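Local coordinates for periplasmic molybdate-binding protein (Azotobacter vinelandii, PDB 1ATG) that binds molybdate and tungstate at the interface between its two domains, probably serving as the periplasmic solute-binding component of an ABC transporter, at residues G67-P71 against V195-S199; W104-I109 against A158-F162. Residue numbers count along the deposited sequence, not the author numbering.

Interaction 1. Residues G67-P71 against V195-S199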
ATOM      1  N   GLY A  67      -2.844   5.087 -22.844  1.00 18.62           N
ATOM      2  CA  GLY A  67      -2.000   6.170 -23.293  1.00 19.35           C
ATOM      3  C   GLY A  67      -1.710   7.255 -22.282  1.00 18.94           C
ATOM      4  O   GLY A  67      -1.183   8.305 -22.654  1.00 18.83           O
ATOM      5  N   PHE A  68      -2.014   7.021 -21.001  1.00 14.93           N
ATOM      6  CA  PHE A  68      -1.756   8.033 -19.989  1.00 16.01           C
ATOM      7  C   PHE A  68      -0.369   7.895 -19.368  1.00 14.51           C
ATOM      8  O   PHE A  68       0.101   8.842 -18.742  1.00 16.27           O
ATOM      9  CB  PHE A  68      -2.799   7.949 -18.864  1.00 15.68           C
ATOM     10  CG  PHE A  68      -4.150   8.444 -19.290  1.00 17.31           C
ATOM     11  CD1 PHE A  68      -4.404   9.801 -19.314  1.00 18.43           C
ATOM     12  CD2 PHE A  68      -5.152   7.562 -19.660  1.00 18.25           C
ATOM     13  CE1 PHE A  68      -5.641  10.283 -19.710  1.00 20.12           C
ATOM     14  CE2 PHE A  68      -6.391   8.036 -20.049  1.00 20.44           C
ATOM     15  CZ  PHE A  68      -6.624   9.392 -20.083  1.00 17.59           C
ATOM     16  N   ALA A  69       0.231   6.723 -19.498  1.00 15.06           N
ATOM     17  CA  ALA A  69       1.553   6.483 -18.926  1.00 16.22           C
ATOM     18  C   ALA A  69       2.643   6.618 -19.982  1.00 17.39           C
ATOM     19  O   ALA A  69       2.417   6.279 -21.146  1.00 20.25           O
ATOM     20  CB  ALA A  69       1.614   5.093 -18.298  1.00 19.01           C
ATOM     21  N   LEU A  70       3.807   7.123 -19.581  1.00 16.57           N
ATOM     22  CA  LEU A  70       4.923   7.226 -20.529  1.00 17.45           C
ATOM     23  C   LEU A  70       5.345   5.808 -20.881  1.00 18.18           C
ATOM     24  O   LEU A  70       5.660   5.003 -20.001  1.00 17.72           O
ATOM     25  CB  LEU A  70       6.063   8.017 -19.899  1.00 15.58           C
ATOM     26  CG  LEU A  70       7.306   8.279 -20.750  1.00 18.27           C
ATOM     27  CD1 LEU A  70       6.993   9.335 -21.805  1.00 20.96           C
ATOM     28  CD2 LEU A  70       8.480   8.713 -19.887  1.00 20.05           C
ATOM     29  N   PRO A  71       5.327   5.458 -22.163  1.00 19.49           N
ATOM     30  CA  PRO A  71       5.698   4.128 -22.604  1.00 19.19           C
ATOM     31  C   PRO A  71       7.063   3.716 -22.073  1.00 18.33           C
ATOM     32  O   PRO A  71       7.983   4.531 -22.022  1.00 19.27           O
ATOM     33  CB  PRO A  71       5.666   4.221 -24.125  1.00 19.70           C
ATOM     34  CG  PRO A  71       4.745   5.359 -24.417  1.00 20.66           C
ATOM     35  CD  PRO A  71       4.941   6.343 -23.292  1.00 19.86           C
ATOM     36  N   VAL A 195       4.440   4.247 -12.565  1.00  8.28           N
ATOM     37  CA  VAL A 195       4.563   4.741 -13.933  1.00  8.78           C
ATOM     38  C   VAL A 195       4.857   6.240 -13.872  1.00  8.75           C
ATOM     39  O   VAL A 195       4.573   6.960 -12.923  1.00  9.50           O
ATOM     40  CB  VAL A 195       3.307   4.588 -14.810  1.00  9.70           C
ATOM     41  CG1 VAL A 195       3.056   3.156 -15.241  1.00 13.17           C
ATOM     42  CG2 VAL A 195       2.068   5.160 -14.123  1.00 11.86           C
ATOM     43  N   ILE A 196       5.441   6.716 -14.982  1.00  9.50           N
ATOM     44  CA  ILE A 196       5.573   8.141 -15.228  1.00  9.99           C
ATOM     45  C   ILE A 196       4.311   8.537 -16.020  1.00 10.27           C
ATOM     46  O   ILE A 196       3.871   7.777 -16.874  1.00 11.11           O
ATOM     47  CB  ILE A 196       6.824   8.514 -16.034  1.00 10.81           C
ATOM     48  CG1 ILE A 196       8.081   8.229 -15.200  1.00 11.32           C
ATOM     49  CG2 ILE A 196       6.796   9.976 -16.467  1.00 11.58           C
ATOM     50  CD1 ILE A 196       9.377   8.449 -15.959  1.00 13.12           C
ATOM     51  N   THR A 197       3.732   9.663 -15.646  1.00 10.92           N
ATOM     52  CA  THR A 197       2.536  10.152 -16.358  1.00 11.58           C
ATOM     53  C   THR A 197       3.003  10.772 -17.677  1.00 12.36           C
ATOM     54  O   THR A 197       3.828  11.676 -17.625  1.00 13.20           O
ATOM     55  CB  THR A 197       1.767  11.121 -15.463  1.00 10.82           C
ATOM     56  OG1 THR A 197       1.314  10.451 -14.258  1.00 16.56           O
ATOM     57  CG2 THR A 197       0.528  11.664 -16.170  1.00 14.39           C
ATOM     58  N   LYS A 198       2.498  10.302 -18.808  1.00 13.41           N
ATOM     59  CA  LYS A 198       2.949  10.750 -20.124  1.00 15.99           C
ATOM     60  C   LYS A 198       2.997  12.245 -20.342  1.00 17.87           C
ATOM     61  O   LYS A 198       3.920  12.759 -20.993  1.00 18.41           O
ATOM     62  CB  LYS A 198       2.078  10.103 -21.212  1.00 17.67           C
ATOM     63  CG  LYS A 198       2.662  10.162 -22.619  1.00 23.54           C
ATOM     64  CD  LYS A 198       1.949   9.159 -23.519  1.00 26.43           C
ATOM     65  CE  LYS A 198       2.202   9.421 -24.991  1.00 31.40           C
ATOM     66  NZ  LYS A 198       1.434   8.469 -25.848  1.00 34.01           N
ATOM     67  N   SER A 199       2.056  12.995 -19.804  1.00 16.10           N
ATOM     68  CA  SER A 199       1.943  14.429 -19.937  1.00 18.67           C
ATOM     69  C   SER A 199       2.886  15.227 -19.058  1.00 18.47           C
ATOM     70  O   SER A 199       2.832  16.462 -19.053  1.00 18.92           O
ATOM     71  CB  SER A 199       0.492  14.828 -19.608  1.00 18.55           C
ATOM     72  OG  SER A 199       0.214  14.624 -18.234  1.00 18.69           O
TER
HETATM   73  O   HOH W   1      -1.235   9.364 -25.385  1.00 31.01           O
HETATM   74  O   HOH W   2      -0.647  11.474 -19.432  1.00 16.65           O
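Two backbone hydrogen bonds, K198 N to F68 O and L70 N to I196 O, each 2.8 Å, join these segments in a single beta bridge, A69 with T197 (CA to CA 4.6 Å). The bonds follow the antiparallel pattern, with A69 and T197 the non-hydrogen-bonded pair. The bridge lies in one lobe of the two-domain periplasmic binding protein fold. It joins the loop leaving helix 58-65, whose C-terminal end is closed by a Schellman motif with G67 at positive phi (85°), to the end of strand 191-196. A CA-H...O contact, A69 CA to I196 O at 3.4 Å, accompanies the second bond, so I196 O faces both A69 and L70.

Two waters extend the polar link on the exposed side. One donates to G67 O (2.9 Å) and accepts from K198 NZ (2.9 Å). The other donates to F68 O (2.8 Å) and accepts from S199 N (3.1 Å), so F68 O receives a second bond beside that from K198 N.

L70 CB meets I196 CB at 4.0 Å, and both side chains also touch E207 of helix 203-212. A69 CB lies 3.9 Å from V195 CG1; A69 also touches L63 and V195 touches P60, both on helix 58-65. F68 points its CA-to-CB bond away from residues 195-199 and packs on L63 instead. S73 OG, by bonding L70 O and I196 N, links the two segments once more. The extended K198 side chain, all four chi angles near t, lies along the loop, with its CD 3.4 Å from G67 O and 4.1 Å from P71 CD.

Interaction 2. Residues W104-I109 against A158-F162. With ACT (acetate ion), chain C.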
ATOM      1  N   TRP A 104     -13.703 -10.021  19.475  1.00  8.69           N
ATOM      2  CA  TRP A 104     -13.398  -8.700  18.939  1.00  7.90           C
ATOM      3  C   TRP A 104     -14.663  -8.208  18.252  1.00  6.86           C
ATOM      4  O   TRP A 104     -15.533  -9.020  17.881  1.00  8.39           O
ATOM      5  CB  TRP A 104     -12.222  -8.744  17.973  1.00  7.39           C
ATOM      6  CG  TRP A 104     -12.371  -9.764  16.882  1.00  7.61           C
ATOM      7  CD1 TRP A 104     -12.040 -11.092  16.955  1.00  8.17           C
ATOM      8  CD2 TRP A 104     -12.896  -9.551  15.571  1.00  6.43           C
ATOM      9  NE1 TRP A 104     -12.327 -11.711  15.766  1.00  8.92           N
ATOM     10  CE2 TRP A 104     -12.843 -10.794  14.894  1.00  7.21           C
ATOM     11  CE3 TRP A 104     -13.385  -8.447  14.883  1.00  6.32           C
ATOM     12  CZ2 TRP A 104     -13.288 -10.931  13.585  1.00  7.29           C
ATOM     13  CZ3 TRP A 104     -13.823  -8.588  13.589  1.00  6.24           C
ATOM     14  CH2 TRP A 104     -13.769  -9.831  12.932  1.00  7.81           C
ATOM     15  N   ARG A 105     -14.749  -6.914  18.040  1.00  5.52           N
ATOM     16  CA  ARG A 105     -15.943  -6.289  17.497  1.00  5.69           C
ATOM     17  C   ARG A 105     -15.845  -6.093  15.998  1.00  5.05           C
ATOM     18  O   ARG A 105     -16.515  -6.824  15.253  1.00  8.07           O
ATOM     19  CB  ARG A 105     -16.204  -4.972  18.245  1.00  5.70           C
ATOM     20  CG  ARG A 105     -16.539  -5.196  19.726  1.00  6.67           C
ATOM     21  CD  ARG A 105     -16.434  -3.897  20.517  1.00  7.32           C
ATOM     22  NE  ARG A 105     -15.000  -3.615  20.748  1.00  6.04           N
ATOM     23  CZ  ARG A 105     -14.602  -2.691  21.622  1.00  6.20           C
ATOM     24  NH1 ARG A 105     -15.489  -1.959  22.279  1.00  6.70           N
ATOM     25  NH2 ARG A 105     -13.318  -2.490  21.827  1.00  7.25           N
ATOM     26  N   HIS A 106     -15.068  -5.127  15.536  1.00  4.28           N
ATOM     27  CA  HIS A 106     -14.939  -4.839  14.115  1.00  4.43           C
ATOM     28  C   HIS A 106     -13.523  -5.011  13.581  1.00  3.74           C
ATOM     29  O   HIS A 106     -12.542  -4.945  14.318  1.00  4.22           O
ATOM     30  CB  HIS A 106     -15.347  -3.382  13.852  1.00  5.02           C
ATOM     31  CG  HIS A 106     -16.753  -3.081  14.276  1.00  7.01           C
ATOM     32  ND1 HIS A 106     -17.086  -2.546  15.504  1.00  6.50           N
ATOM     33  CD2 HIS A 106     -17.928  -3.283  13.624  1.00  7.07           C
ATOM     34  CE1 HIS A 106     -18.403  -2.404  15.585  1.00  8.13           C
ATOM     35  NE2 HIS A 106     -18.931  -2.844  14.458  1.00  7.94           N
ATOM     36  N   ILE A 107     -13.463  -5.225  12.269  1.00  3.90           N
ATOM     37  CA  ILE A 107     -12.197  -5.318  11.559  1.00  3.84           C
ATOM     38  C   ILE A 107     -12.230  -4.285  10.447  1.00  4.13           C
ATOM     39  O   ILE A 107     -13.182  -4.246   9.626  1.00  4.84           O
ATOM     40  CB  ILE A 107     -11.959  -6.741  11.010  1.00  4.13           C
ATOM     41  CG1 ILE A 107     -10.602  -6.785  10.291  1.00  5.05           C
ATOM     42  CG2 ILE A 107     -13.078  -7.267  10.119  1.00  5.39           C
ATOM     43  CD1 ILE A 107     -10.130  -8.198   9.994  1.00  6.01           C
ATOM     44  N   ALA A 108     -11.233  -3.419  10.402  1.00  3.97           N
ATOM     45  CA  ALA A 108     -11.102  -2.400   9.370  1.00  3.96           C
ATOM     46  C   ALA A 108     -10.471  -3.004   8.126  1.00  3.85           C
ATOM     47  O   ALA A 108      -9.342  -3.522   8.184  1.00  4.54           O
ATOM     48  CB  ALA A 108     -10.280  -1.224   9.872  1.00  5.14           C
ATOM     49  N   ILE A 109     -11.208  -2.990   7.015  1.00  4.17           N
ATOM     50  CA  ILE A 109     -10.691  -3.526   5.758  1.00  3.81           C
ATOM     51  C   ILE A 109     -10.912  -2.460   4.708  1.00  4.81           C
ATOM     52  O   ILE A 109     -12.046  -1.982   4.515  1.00  5.85           O
ATOM     53  CB  ILE A 109     -11.338  -4.848   5.325  1.00  5.10           C
ATOM     54  CG1 ILE A 109     -11.267  -5.855   6.479  1.00  5.83           C
ATOM     55  CG2 ILE A 109     -10.679  -5.371   4.054  1.00  5.53           C
ATOM     56  CD1 ILE A 109     -11.748  -7.246   6.171  1.00  5.92           C
ATOM     57  N   ALA A 158     -11.122   0.348  15.468  1.00  4.40           N
ATOM     58  CA  ALA A 158     -11.363  -1.020  15.054  1.00  4.14           C
ATOM     59  C   ALA A 158     -10.462  -1.941  15.885  1.00  4.33           C
ATOM     60  O   ALA A 158      -9.250  -1.703  15.931  1.00  4.70           O
ATOM     61  CB  ALA A 158     -11.099  -1.268  13.570  1.00  5.62           C
ATOM     62  N   ASP A 159     -11.002  -2.971  16.509  1.00  4.20           N
ATOM     63  CA  ASP A 159     -10.199  -3.933  17.245  1.00  4.25           C
ATOM     64  C   ASP A 159      -9.151  -4.567  16.337  1.00  3.93           C
ATOM     65  O   ASP A 159      -8.029  -4.769  16.790  1.00  5.18           O
ATOM     66  CB  ASP A 159     -11.107  -5.019  17.843  1.00  4.16           C
ATOM     67  CG  ASP A 159     -11.904  -4.567  19.049  1.00  4.63           C
ATOM     68  OD1 ASP A 159     -11.453  -3.669  19.808  1.00  5.38           O
ATOM     69  OD2 ASP A 159     -12.988  -5.145  19.294  1.00  5.72           O
ATOM     70  N   LEU A 160      -9.527  -4.916  15.115  1.00  4.00           N
ATOM     71  CA  LEU A 160      -8.624  -5.542  14.161  1.00  3.65           C
ATOM     72  C   LEU A 160      -8.562  -4.709  12.895  1.00  3.40           C
ATOM     73  O   LEU A 160      -9.529  -4.011  12.577  1.00  4.01           O
ATOM     74  CB  LEU A 160      -9.130  -6.934  13.766  1.00  5.07           C
ATOM     75  CG  LEU A 160      -9.306  -7.963  14.877  1.00  4.63           C
ATOM     76  CD1 LEU A 160      -9.738  -9.291  14.260  1.00  6.01           C
ATOM     77  CD2 LEU A 160      -8.038  -8.159  15.699  1.00  8.42           C
ATOM     78  N   GLY A 161      -7.509  -4.922  12.108  1.00  3.64           N
ATOM     79  CA  GLY A 161      -7.458  -4.298  10.790  1.00  3.60           C
ATOM     80  C   GLY A 161      -6.486  -5.039   9.892  1.00  3.52           C
ATOM     81  O   GLY A 161      -5.522  -5.642  10.354  1.00  4.22           O
ATOM     82  N   PHE A 162      -6.761  -4.966   8.588  1.00  3.18           N
ATOM     83  CA  PHE A 162      -5.828  -5.454   7.573  1.00  3.21           C
ATOM     84  C   PHE A 162      -5.062  -4.256   7.037  1.00  3.73           C
ATOM     85  O   PHE A 162      -5.633  -3.317   6.468  1.00  4.26           O
ATOM     86  CB  PHE A 162      -6.539  -6.192   6.449  1.00  4.25           C
ATOM     87  CG  PHE A 162      -6.790  -7.647   6.701  1.00  3.88           C
ATOM     88  CD1 PHE A 162      -5.734  -8.516   6.920  1.00  4.31           C
ATOM     89  CD2 PHE A 162      -8.081  -8.161   6.723  1.00  4.74           C
ATOM     90  CE1 PHE A 162      -5.959  -9.859   7.137  1.00  6.25           C
ATOM     91  CE2 PHE A 162      -8.308  -9.504   6.920  1.00  6.53           C
ATOM     92  CZ  PHE A 162      -7.250 -10.369   7.139  1.00  6.43           C
TER
HETATM   93  C   ACT C 301     -14.326  -1.925  17.559  1.00  4.87           C
HETATM   94  O   ACT C 301     -13.832  -2.835  16.862  1.00  5.01           O
HETATM   95  OXT ACT C 301     -15.562  -1.653  17.492  1.00  6.02           O
HETATM   96  CH3 ACT C 301     -13.498  -1.154  18.531  1.00  5.32           C
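Backbone hydrogen bonds set a parallel register: L160 N to H106 O (3.1 Å), A108 N to L160 O (2.8 Å) and F162 N to A108 O (3.0 Å), with I107 opposite L160 and A108 opposite G161. Charged and polar groups gather just before the strands. R105 forms a two-pronged salt bridge to D159, NE to OD2 at 2.9 Å and NH2 to OD1 at 3.0 Å, and R105 N also reaches D159 OD2 (2.8 Å). An acetate, probably from the crystallisation liquor, accepts from H106 N and D159 N through its O (2.9 Å each) and from H106 ND1 through its OXT (2.7 Å). Among apolar contacts, L160 CD1 makes a CH-pi contact over the five-membered ring of W104, 3.5 Å from its centroid, and the F162 ring packs on I107 and I109, with I109 CD1 at its edge, 3.8 Å from F162 CD2. Flanked by strand 140-143, with helix 116-127 covering I109 and F162, this strand pair is part of the parallel beta-alpha-beta core of a periplasmic binding protein lobe.

From the N terminus, the chain passes through helix 58-65 to reach residues 67-71, which meet 195-199 much later in the chain, so interaction 1 closes a loop of more than 120 residues. Interaction 2 is nested wholly within it: 104-109 and 158-162 close a shorter, largely helical excursion that also contains strand 140-143. The contacts sit on opposite sides of the chain's centre, their own centres 37 Å apart and their nearest atoms about 23 Å apart, yet both reach the same branched or curled sheet, in which strand 75-86 pairs with both 160-164 and 191-196. Each lies in a different lobe, with the tungstate bound between them.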